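F420-dependent methylenetetrahydromethanopterin dehydrogenase (Methanopyrus kandleri, PDB 1QV9) catalyses the reversible, coenzyme F420-dependent interconversion of methenyl- and methylenetetrahydromethanopterin, a step of methanogenesis from carbon dioxide. Local coordinates at residues A[3-9]-A[63-69]; A[126-131]-A[230-235]. Residues are numbered along the deposited sequence.

Interaction 1 (A[3-9]-A[63-69])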
loop_
_atom_site.group_PDB
_atom_site.type_symbol
_atom_site.label_atom_id
_atom_site.label_comp_id
_atom_site.label_asym_id
_atom_site.label_seq_id
_atom_site.Cartn_x
_atom_site.Cartn_y
_atom_site.Cartn_z
ATOM N N VAL A 3 12.557 -39.463 -24.343
ATOM C CA VAL A 3 11.418 -38.653 -23.925
ATOM C C VAL A 3 10.616 -39.336 -22.819
ATOM O O VAL A 3 10.152 -40.457 -22.996
ATOM C CB VAL A 3 10.488 -38.410 -25.140
ATOM C CG1 VAL A 3 9.213 -37.686 -24.710
ATOM C CG2 VAL A 3 11.225 -37.612 -26.210
ATOM N N ALA A 4 10.463 -38.653 -21.686
ATOM C CA ALA A 4 9.693 -39.154 -20.559
ATOM C C ALA A 4 8.210 -38.849 -20.832
ATOM O O ALA A 4 7.869 -37.782 -21.355
ATOM C CB ALA A 4 10.133 -38.457 -19.288
ATOM N N LYS A 5 7.344 -39.778 -20.459
ATOM C CA LYS A 5 5.907 -39.605 -20.685
ATOM C C LYS A 5 5.155 -39.754 -19.376
ATOM O O LYS A 5 5.514 -40.577 -18.543
ATOM C CB LYS A 5 5.404 -40.647 -21.681
ATOM C CG LYS A 5 5.884 -40.358 -23.104
ATOM C CD LYS A 5 5.413 -41.400 -24.108
ATOM C CE LYS A 5 6.138 -42.721 -23.924
ATOM N NZ LYS A 5 5.732 -43.701 -24.980
ATOM N N ALA A 6 4.125 -38.933 -19.184
ATOM C CA ALA A 6 3.328 -39.039 -17.968
ATOM C C ALA A 6 1.889 -38.599 -18.242
ATOM O O ALA A 6 1.641 -37.811 -19.151
ATOM C CB ALA A 6 3.915 -38.163 -16.856
ATOM N N ILE A 7 0.964 -39.122 -17.456
ATOM C CA ILE A 7 -0.438 -38.712 -17.573
ATOM C C ILE A 7 -0.767 -38.071 -16.239
ATOM O O ILE A 7 -0.369 -38.577 -15.192
ATOM C CB ILE A 7 -1.390 -39.911 -17.781
ATOM C CG1 ILE A 7 -1.081 -40.619 -19.107
ATOM C CG2 ILE A 7 -2.883 -39.428 -17.777
ATOM C CD1 ILE A 7 -1.891 -41.893 -19.326
ATOM N N PHE A 8 -1.471 -36.945 -16.276
ATOM C CA PHE A 8 -1.899 -36.245 -15.063
ATOM C C PHE A 8 -3.411 -36.356 -14.998
ATOM O O PHE A 8 -4.080 -36.127 -16.000
ATOM C CB PHE A 8 -1.509 -34.763 -15.115
ATOM C CG PHE A 8 -0.027 -34.537 -14.978
ATOM C CD1 PHE A 8 0.817 -34.634 -16.086
ATOM C CD2 PHE A 8 0.521 -34.225 -13.728
ATOM C CE1 PHE A 8 2.204 -34.413 -15.959
ATOM C CE2 PHE A 8 1.925 -33.994 -13.591
ATOM C CZ PHE A 8 2.756 -34.090 -14.720
ATOM N N ILE A 9 -3.958 -36.704 -13.833
ATOM C CA ILE A 9 -5.418 -36.817 -13.683
ATOM C C ILE A 9 -5.836 -35.743 -12.695
ATOM O O ILE A 9 -5.272 -35.659 -11.600
ATOM C CB ILE A 9 -5.811 -38.201 -13.134
ATOM C CG1 ILE A 9 -5.193 -39.304 -13.985
ATOM C CG2 ILE A 9 -7.331 -38.333 -13.066
ATOM C CD1 ILE A 9 -5.319 -40.713 -13.324
ATOM N N PHE A 63 -0.261 -44.908 -24.986
ATOM C CA PHE A 63 0.680 -43.846 -24.653
ATOM C C PHE A 63 1.897 -44.352 -23.891
ATOM O O PHE A 63 2.963 -43.789 -24.039
ATOM C CB PHE A 63 -0.047 -42.747 -23.858
ATOM C CG PHE A 63 0.768 -41.500 -23.616
ATOM C CD1 PHE A 63 1.297 -40.743 -24.669
ATOM C CD2 PHE A 63 0.977 -41.046 -22.306
ATOM C CE1 PHE A 63 2.004 -39.583 -24.428
ATOM C CE2 PHE A 63 1.680 -39.890 -22.063
ATOM C CZ PHE A 63 2.202 -39.145 -23.116
ATOM N N GLU A 64 1.720 -45.414 -23.109
ATOM C CA GLU A 64 2.809 -46.024 -22.339
ATOM C C GLU A 64 3.548 -45.022 -21.434
ATOM O O GLU A 64 4.757 -44.772 -21.591
ATOM C CB GLU A 64 3.811 -46.704 -23.290
ATOM C CG GLU A 64 3.141 -47.638 -24.280
ATOM C CD GLU A 64 4.123 -48.462 -25.104
ATOM O OE1 GLU A 64 5.166 -47.919 -25.525
ATOM O OE2 GLU A 64 3.832 -49.657 -25.339
ATOM N N PRO A 65 2.820 -44.405 -20.490
ATOM C CA PRO A 65 3.447 -43.446 -19.581
ATOM C C PRO A 65 4.457 -44.105 -18.634
ATOM O O PRO A 65 4.314 -45.278 -18.282
ATOM C CB PRO A 65 2.264 -42.892 -18.796
ATOM C CG PRO A 65 1.316 -44.026 -18.744
ATOM C CD PRO A 65 1.404 -44.620 -20.144
ATOM N N ASP A 66 5.467 -43.325 -18.244
ATOM C CA ASP A 66 6.468 -43.787 -17.285
ATOM C C ASP A 66 5.883 -43.653 -15.876
ATOM O O ASP A 66 6.217 -44.401 -14.981
ATOM C CB ASP A 66 7.722 -42.960 -17.478
ATOM C CG ASP A 66 8.319 -43.174 -18.845
ATOM O OD1 ASP A 66 8.566 -42.184 -19.570
ATOM O OD2 ASP A 66 8.535 -44.365 -19.202
ATOM N N PHE A 67 4.995 -42.681 -15.684
ATOM C CA PHE A 67 4.336 -42.535 -14.390
ATOM C C PHE A 67 3.024 -41.780 -14.593
ATOM O O PHE A 67 2.814 -41.165 -15.648
ATOM C CB PHE A 67 5.227 -41.826 -13.335
ATOM C CG PHE A 67 5.674 -40.421 -13.702
ATOM C CD1 PHE A 67 4.963 -39.306 -13.275
ATOM C CD2 PHE A 67 6.842 -40.208 -14.414
ATOM C CE1 PHE A 67 5.397 -38.025 -13.532
ATOM C CE2 PHE A 67 7.300 -38.911 -14.689
ATOM C CZ PHE A 67 6.572 -37.798 -14.244
ATOM N N ILE A 68 2.135 -41.911 -13.612
ATOM C CA ILE A 68 0.815 -41.258 -13.618
ATOM C C ILE A 68 0.681 -40.456 -12.330
ATOM O O ILE A 68 1.126 -40.903 -11.275
ATOM C CB ILE A 68 -0.290 -42.298 -13.702
ATOM C CG1 ILE A 68 -0.153 -43.038 -15.032
ATOM C CG2 ILE A 68 -1.678 -41.625 -13.629
ATOM C CD1 ILE A 68 -1.138 -44.156 -15.275
ATOM N N VAL A 69 0.096 -39.262 -12.420
ATOM C CA VAL A 69 -0.081 -38.408 -11.260
ATOM C C VAL A 69 -1.551 -38.124 -11.100
ATOM O O VAL A 69 -2.242 -37.834 -12.069
ATOM C CB VAL A 69 0.678 -37.044 -11.421
ATOM C CG1 VAL A 69 0.521 -36.212 -10.154
ATOM C CG2 VAL A 69 2.144 -37.285 -11.757
HETATM O O HOH W 1 9.212 -42.877 -21.973
HETATM O O HOH W 2 7.246 -45.998 -24.714
#

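Interaction 2 (A[126-131]-A[230-235])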
loop_
_atom_site.group_PDB
_atom_site.type_symbol
_atom_site.label_atom_id
_atom_site.label_comp_id
_atom_site.label_asym_id
_atom_site.label_seq_id
_atom_site.Cartn_x
_atom_site.Cartn_y
_atom_site.Cartn_z
ATOM N N GLY A 126 -13.674 -21.272 0.924
ATOM C CA GLY A 126 -14.927 -21.086 1.686
ATOM C C GLY A 126 -16.132 -21.419 0.833
ATOM O O GLY A 126 -16.922 -20.536 0.465
ATOM N N ALA A 127 -16.304 -22.716 0.595
ATOM C CA ALA A 127 -17.313 -23.220 -0.311
ATOM C C ALA A 127 -18.773 -23.277 0.143
ATOM O O ALA A 127 -19.375 -24.355 0.166
ATOM C CB ALA A 127 -16.867 -24.594 -0.839
ATOM N N ARG A 128 -19.311 -22.122 0.513
ATOM C CA ARG A 128 -20.731 -22.015 0.857
ATOM C C ARG A 128 -21.370 -21.236 -0.279
ATOM O O ARG A 128 -20.836 -20.204 -0.715
ATOM C CB ARG A 128 -20.934 -21.254 2.156
ATOM C CG ARG A 128 -20.636 -22.081 3.396
ATOM C CD ARG A 128 -21.754 -23.126 3.614
ATOM N NE ARG A 128 -21.721 -23.654 4.977
ATOM C CZ ARG A 128 -22.669 -24.444 5.472
ATOM N NH1 ARG A 128 -22.584 -24.883 6.723
ATOM N NH2 ARG A 128 -23.695 -24.788 4.708
ATOM N N ARG A 129 -22.518 -21.694 -0.764
ATOM C CA ARG A 129 -23.219 -21.033 -1.864
ATOM C C ARG A 129 -23.495 -19.520 -1.691
ATOM O O ARG A 129 -23.511 -18.756 -2.664
ATOM C CB ARG A 129 -24.550 -21.788 -2.169
ATOM C CG ARG A 129 -25.336 -21.209 -3.313
ATOM C CD ARG A 129 -26.573 -22.055 -3.678
ATOM N NE ARG A 129 -26.204 -23.323 -4.305
ATOM C CZ ARG A 129 -26.048 -24.471 -3.650
ATOM N NH1 ARG A 129 -25.698 -25.571 -4.308
ATOM N NH2 ARG A 129 -26.261 -24.531 -2.342
ATOM N N GLU A 130 -23.718 -19.078 -0.460
ATOM C CA GLU A 130 -24.002 -17.681 -0.199
ATOM C C GLU A 130 -22.800 -16.754 -0.403
ATOM O O GLU A 130 -22.967 -15.558 -0.455
ATOM C CB GLU A 130 -24.479 -17.492 1.241
ATOM C CG GLU A 130 -25.761 -18.256 1.604
ATOM C CD GLU A 130 -25.525 -19.664 2.171
ATOM O OE1 GLU A 130 -26.399 -20.130 2.952
ATOM O OE2 GLU A 130 -24.502 -20.322 1.853
ATOM N N PHE A 131 -21.620 -17.342 -0.548
ATOM C CA PHE A 131 -20.388 -16.554 -0.650
ATOM C C PHE A 131 -19.567 -16.923 -1.863
ATOM O O PHE A 131 -19.094 -16.033 -2.606
ATOM C CB PHE A 131 -19.528 -16.817 0.588
ATOM C CG PHE A 131 -18.174 -16.160 0.536
ATOM C CD1 PHE A 131 -18.064 -14.788 0.641
ATOM C CD2 PHE A 131 -17.020 -16.930 0.373
ATOM C CE1 PHE A 131 -16.800 -14.142 0.593
ATOM C CE2 PHE A 131 -15.760 -16.288 0.319
ATOM C CZ PHE A 131 -15.665 -14.916 0.434
ATOM N N TYR A 230 -21.894 -18.747 9.528
ATOM C CA TYR A 230 -20.968 -19.350 8.562
ATOM C C TYR A 230 -20.631 -18.489 7.353
ATOM O O TYR A 230 -19.558 -18.677 6.800
ATOM C CB TYR A 230 -21.382 -20.777 8.108
ATOM C CG TYR A 230 -22.648 -20.951 7.291
ATOM C CD1 TYR A 230 -23.724 -21.712 7.803
ATOM C CD2 TYR A 230 -22.766 -20.461 5.995
ATOM C CE1 TYR A 230 -24.851 -21.969 7.035
ATOM C CE2 TYR A 230 -23.890 -20.710 5.214
ATOM C CZ TYR A 230 -24.938 -21.473 5.740
ATOM O OH TYR A 230 -26.041 -21.744 4.966
ATOM N N VAL A 231 -21.497 -17.576 6.930
ATOM C CA VAL A 231 -21.122 -16.745 5.759
ATOM C C VAL A 231 -19.909 -15.852 6.156
ATOM O O VAL A 231 -18.896 -15.806 5.396
ATOM C CB VAL A 231 -22.306 -15.898 5.223
ATOM C CG1 VAL A 231 -21.857 -14.997 4.049
ATOM C CG2 VAL A 231 -23.403 -16.845 4.733
ATOM N N PRO A 232 -19.962 -15.141 7.308
ATOM C CA PRO A 232 -18.824 -14.308 7.728
ATOM C C PRO A 232 -17.591 -15.193 7.939
ATOM O O PRO A 232 -16.452 -14.805 7.603
ATOM C CB PRO A 232 -19.279 -13.699 9.055
ATOM C CG PRO A 232 -20.753 -13.541 8.856
ATOM C CD PRO A 232 -21.170 -14.803 8.108
ATOM N N ILE A 233 -17.775 -16.389 8.506
ATOM C CA ILE A 233 -16.635 -17.243 8.721
ATOM C C ILE A 233 -15.931 -17.611 7.400
ATOM O O ILE A 233 -14.689 -17.460 7.312
ATOM C CB ILE A 233 -17.048 -18.536 9.520
ATOM C CG1 ILE A 233 -17.435 -18.110 10.949
ATOM C CG2 ILE A 233 -15.911 -19.554 9.542
ATOM C CD1 ILE A 233 -18.047 -19.255 11.774
ATOM N N VAL A 234 -16.658 -18.099 6.394
ATOM C CA VAL A 234 -15.941 -18.487 5.167
ATOM C C VAL A 234 -15.340 -17.250 4.487
ATOM O O VAL A 234 -14.262 -17.357 3.873
ATOM C CB VAL A 234 -16.793 -19.284 4.154
ATOM C CG1 VAL A 234 -17.194 -20.646 4.780
ATOM C CG2 VAL A 234 -17.978 -18.489 3.687
ATOM N N ALA A 235 -15.981 -16.097 4.616
ATOM C CA ALA A 235 -15.439 -14.876 3.983
ATOM C C ALA A 235 -14.153 -14.482 4.668
ATOM O O ALA A 235 -13.218 -13.976 4.019
ATOM C CB ALA A 235 -16.417 -13.728 4.075
#

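Interaction 1 (A[3-9]-A[63-69])
Three hydrogen bonds anchor the entry of this parallel strand pair at K5. Its backbone N donates to OD1 of D66 (2.8 Å) while its O accepts from D66 N (2.8 Å), so the aspartate side chain stands in for the main-chain carbonyl that a regular ladder would supply. The K5 side chain reaches back to the C-terminal end of helix 46-63, where NZ donates to F63 O (2.9 Å). One water, 2.8 Å from K5 NZ and 2.9 Å from E64 OE1, bridges these opposite charges. E64 itself has positive phi and takes the chain out of the helix, and P65 leads it on toward strand 67-71.

Beyond D66 the ladder becomes regular: I7 N to F67 O (3.3 Å), V69 N to I7 O (2.9 Å) and I9 N to V69 O (2.7 Å), I7 and V69 each using both N and O, as in parallel strands.

Apolar side chains fill both faces. The small A6 leaves room for an aromatic neighbour, its CB lying over the face of the F67 ring, and F8 CD2 packs on V69 CB at 3.6 Å. On the opposite face I7 CG1 meets F63 CD2 (3.8 Å) and I9 CD1 meets I68 CG2 (3.8 Å). K5 CD rests over the F63 ring, putting the lysine's aliphatic part to use.

In this alpha/beta domain, strand 33-39 pairs with the other edge of 4-10 and, with helix 46-63 and strand 67-71, forms a beta-alpha-beta crossover stepping over 4-10; helix 153-169 packs against A4, F67 and V69, and helix 46-63 against I7, I9 and P65.

Interaction 2 (A[126-131]-A[230-235])
A stacked arginine-tyrosine pair joins the loop between strand 115-119 and helix 134-150 to the first turns of the long helix 227-257. The R128 guanidinium lies flat on the Y230 ring, planes 5° apart and CZ 3.6 Å from the ring centroid, a cation-pi contact that leaves the guanidinium edge available for hydrogen bonds; NE uses it to reach G220 O of helix 197-223. Y230 OH donates to E130 OE1 (2.6 Å), a tyrosine being long enough to stack and still reach the carboxylate. The loop thus packs against the tip of the helix bundle, near the turn between helices 197-223 and 227-257, with an inverse gamma turn centred on A127. G126 CA comes within 3.6 Å of V234 CB, where a side chain pointing toward the helix would collide. F131 completes the apolar side: CD2 touches V234 CG2 (3.8 Å), and the ring face receives A235 CA, whose small side chain permits the approach. R129 turns away to form a salt bridge with D29 of the second subunit.

Overall arrangement
Both contacts are largely buried, yet they lie on opposite sides of the chain's centre, about 38 Å apart between their own centres, and share no helix or strand. Interaction 1 belongs to the sheet of the alpha/beta domain: main-chain hydrogen bonds set its register, and no other subunit touches its segments. Interaction 2 joins a loop to the helix bundle without any backbone hydrogen bond between them, so side chains do the work through stacking, a tyrosine-glutamate hydrogen bond and apolar packing. Two further subunits of the hexamer pack around interaction 2, so part of its burial comes from assembly. Charged groups sit at the strand entry in 3-9/63-69 and at one end of the contact in 126-131/230-235.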